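Local coordinates for CsoZ (Staphylococcus aureus, PDB 6FF1), which probably acts as a copper metallochaperone, a small heavy-metal-associated domain protein thought to carry copper ions within the cell, at residues A[22-27]-A[57-62]. Sequence-based numbering, arbitrary orientation.
Sequences TERISN and EKEIYD
Glu59 reaches from helix 53-62 across to helix 15-26, where its carboxylate overlaps the bent side chain of Arg24 in a two-bond salt bridge. The grip is side-on: NE of Arg24 gives its hydrogen to OE2 of Glu59 at 2.9 Å, nearly straight at 175°, while NH2 of Arg24 reaches OE1 of Glu59, also at 2.9 Å but along a more bent path. The two flat groups are far from coplanar, their planes standing 56° apart. The carboxylate carbon lies in the guanidinium plane at its edge, whereas NE comes to OE2 from above the carboxylate plane and NH2 meets OE1 on the syn side, though tilted out of that plane. Bends at chi2 and chi3 curl the arginine round OE2 of Glu59, which also lies beside its stem, 3.5 Å from CB of Arg24. With CG anti to the backbone N, Glu59 extends toward helix 15-26, and its bend at chi2 turns the carboxylate to the arginine. Near OE2 lies the carboxylate of Glu63, a like charge that the arginine probably helps to offset.

Deeper between the helices, the contact turns apolar. CD1 of Ile25 meets CG1 of Ile60 at 3.9 Å as the two side chains cross at a slant. Both isoleucines are buried, so the ion pair sits on the outer side of a hydrophobic seam.

The axes of 22-26 and 57-62 approach to 10.1 Å and run roughly antiparallel, at 151°, as the paired helices of the ferredoxin-like heavy-metal-associated fold do on one face of its antiparallel sheet. Below them, Ile25 rests on Val31 and Val34 of strand 31-36, while Ile60 packs on Ile7 and Thr9 of strand 3-10 and on Ile67 of strand 66-68.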
loop_
_atom_site.group_PDB
_atom_site.type_symbol
_atom_site.label_atom_id
_atom_site.label_comp_id
_atom_site.label_asym_id
_atom_site.label_seq_id
_atom_site.Cartn_x
_atom_site.Cartn_y
_atom_site.Cartn_z
ATOM N N THR A 22 3.176 5.673 1.168
ATOM C CA THR A 22 3.938 4.873 2.080
ATOM C C THR A 22 3.593 5.218 3.517
ATOM O O THR A 22 3.419 4.328 4.358
ATOM C CB THR A 22 5.435 4.992 1.827
ATOM O OG1 THR A 22 5.726 4.548 0.486
ATOM C CG2 THR A 22 6.216 4.170 2.773
ATOM N N GLU A 23 3.592 6.497 3.833
ATOM C CA GLU A 23 3.313 6.922 5.189
ATOM C C GLU A 23 1.899 6.561 5.623
ATOM O O GLU A 23 1.716 6.044 6.721
ATOM C CB GLU A 23 3.563 8.450 5.309
ATOM C CG GLU A 23 3.361 8.967 6.693
ATOM C CD GLU A 23 4.581 8.823 7.622
ATOM O OE1 GLU A 23 5.484 8.002 7.334
ATOM O OE2 GLU A 23 4.640 9.555 8.650
ATOM N N ARG A 24 0.929 6.833 4.780
ATOM C CA ARG A 24 -0.456 6.541 5.089
ATOM C C ARG A 24 -0.671 5.045 5.326
ATOM O O ARG A 24 -1.338 4.672 6.305
ATOM C CB ARG A 24 -1.405 7.073 4.056
ATOM C CG ARG A 24 -1.512 8.578 4.040
ATOM C CD ARG A 24 -2.525 9.039 5.071
ATOM N NE ARG A 24 -3.853 8.548 4.829
ATOM C CZ ARG A 24 -4.872 8.717 5.631
ATOM N NH1 ARG A 24 -4.760 9.496 6.704
ATOM N NH2 ARG A 24 -6.058 8.199 5.364
ATOM N N ILE A 25 -0.147 4.194 4.448
ATOM C CA ILE A 25 -0.303 2.792 4.667
ATOM C C ILE A 25 0.477 2.353 5.896
ATOM O O ILE A 25 -0.049 1.618 6.774
ATOM C CB ILE A 25 0.118 1.990 3.450
ATOM C CG1 ILE A 25 -0.801 2.304 2.264
ATOM C CG2 ILE A 25 0.131 0.514 3.775
ATOM C CD1 ILE A 25 -0.345 1.624 0.981
ATOM N N SER A 26 1.708 2.795 6.059
ATOM C CA SER A 26 2.545 2.357 7.148
ATOM C C SER A 26 1.908 2.696 8.494
ATOM O O SER A 26 2.083 1.963 9.439
ATOM C CB SER A 26 3.908 3.062 7.141
ATOM O OG SER A 26 4.661 2.603 6.051
ATOM N N ASN A 27 1.265 3.817 8.579
ATOM C CA ASN A 27 0.689 4.287 9.828
ATOM C C ASN A 27 -0.646 3.707 10.201
ATOM O O ASN A 27 -1.142 3.927 11.316
ATOM C CB ASN A 27 0.661 5.807 9.893
ATOM C CG ASN A 27 2.095 6.402 9.974
ATOM O OD1 ASN A 27 3.062 5.699 10.217
ATOM N ND2 ASN A 27 2.181 7.658 9.705
ATOM N N GLU A 57 -6.000 -1.624 0.604
ATOM C CA GLU A 57 -6.432 -1.289 -0.737
ATOM C C GLU A 57 -7.338 -0.073 -0.808
ATOM O O GLU A 57 -7.249 0.718 -1.726
ATOM C CB GLU A 57 -7.064 -2.518 -1.409
ATOM C CG GLU A 57 -5.989 -3.601 -1.579
ATOM C CD GLU A 57 -6.450 -4.807 -2.280
ATOM O OE1 GLU A 57 -7.687 -5.141 -2.125
ATOM O OE2 GLU A 57 -5.613 -5.375 -3.018
ATOM N N LYS A 58 -8.196 0.076 0.195
ATOM C CA LYS A 58 -9.051 1.225 0.224
ATOM C C LYS A 58 -8.211 2.508 0.294
ATOM O O LYS A 58 -8.552 3.499 -0.334
ATOM C CB LYS A 58 -10.004 1.132 1.399
ATOM C CG LYS A 58 -10.863 2.368 1.573
ATOM C CD LYS A 58 -11.899 2.258 2.683
ATOM C CE LYS A 58 -12.878 3.425 2.656
ATOM N NZ LYS A 58 -12.262 4.711 3.014
ATOM N N GLU A 59 -7.147 2.496 1.077
ATOM C CA GLU A 59 -6.286 3.681 1.142
ATOM C C GLU A 59 -5.645 3.993 -0.193
ATOM O O GLU A 59 -5.577 5.157 -0.606
ATOM C CB GLU A 59 -5.219 3.513 2.193
ATOM C CG GLU A 59 -4.281 4.701 2.321
ATOM C CD GLU A 59 -4.962 5.993 2.689
ATOM O OE1 GLU A 59 -5.954 5.981 3.432
ATOM O OE2 GLU A 59 -4.483 7.100 2.357
ATOM N N ILE A 60 -5.237 2.941 -0.900
ATOM C CA ILE A 60 -4.700 3.120 -2.265
ATOM C C ILE A 60 -5.697 3.801 -3.142
ATOM O O ILE A 60 -5.380 4.730 -3.867
ATOM C CB ILE A 60 -4.158 1.812 -2.776
ATOM C CG1 ILE A 60 -2.989 1.352 -1.906
ATOM C CG2 ILE A 60 -3.771 1.890 -4.249
ATOM C CD1 ILE A 60 -2.547 -0.110 -2.152
ATOM N N TYR A 61 -6.926 3.281 -3.147
ATOM C CA TYR A 61 -7.978 3.859 -3.931
ATOM C C TYR A 61 -8.341 5.281 -3.492
ATOM O O TYR A 61 -8.614 6.163 -4.321
ATOM C CB TYR A 61 -9.231 2.956 -3.933
ATOM C CG TYR A 61 -9.182 1.970 -5.051
ATOM C CD1 TYR A 61 -8.314 0.910 -4.996
ATOM C CD2 TYR A 61 -9.915 2.150 -6.188
ATOM C CE1 TYR A 61 -8.198 0.045 -6.055
ATOM C CE2 TYR A 61 -9.822 1.256 -7.248
ATOM C CZ TYR A 61 -8.924 0.244 -7.183
ATOM O OH TYR A 61 -8.729 -0.637 -8.229
ATOM N N ASP A 62 -8.366 5.504 -2.190
ATOM C CA ASP A 62 -8.688 6.848 -1.688
ATOM C C ASP A 62 -7.707 7.909 -2.136
ATOM O O ASP A 62 -8.060 9.085 -2.293
ATOM C CB ASP A 62 -8.784 6.846 -0.163
ATOM C CG ASP A 62 -10.046 6.161 0.348
ATOM O OD1 ASP A 62 -10.962 5.867 -0.460
ATOM O OD2 ASP A 62 -10.072 5.931 1.557
#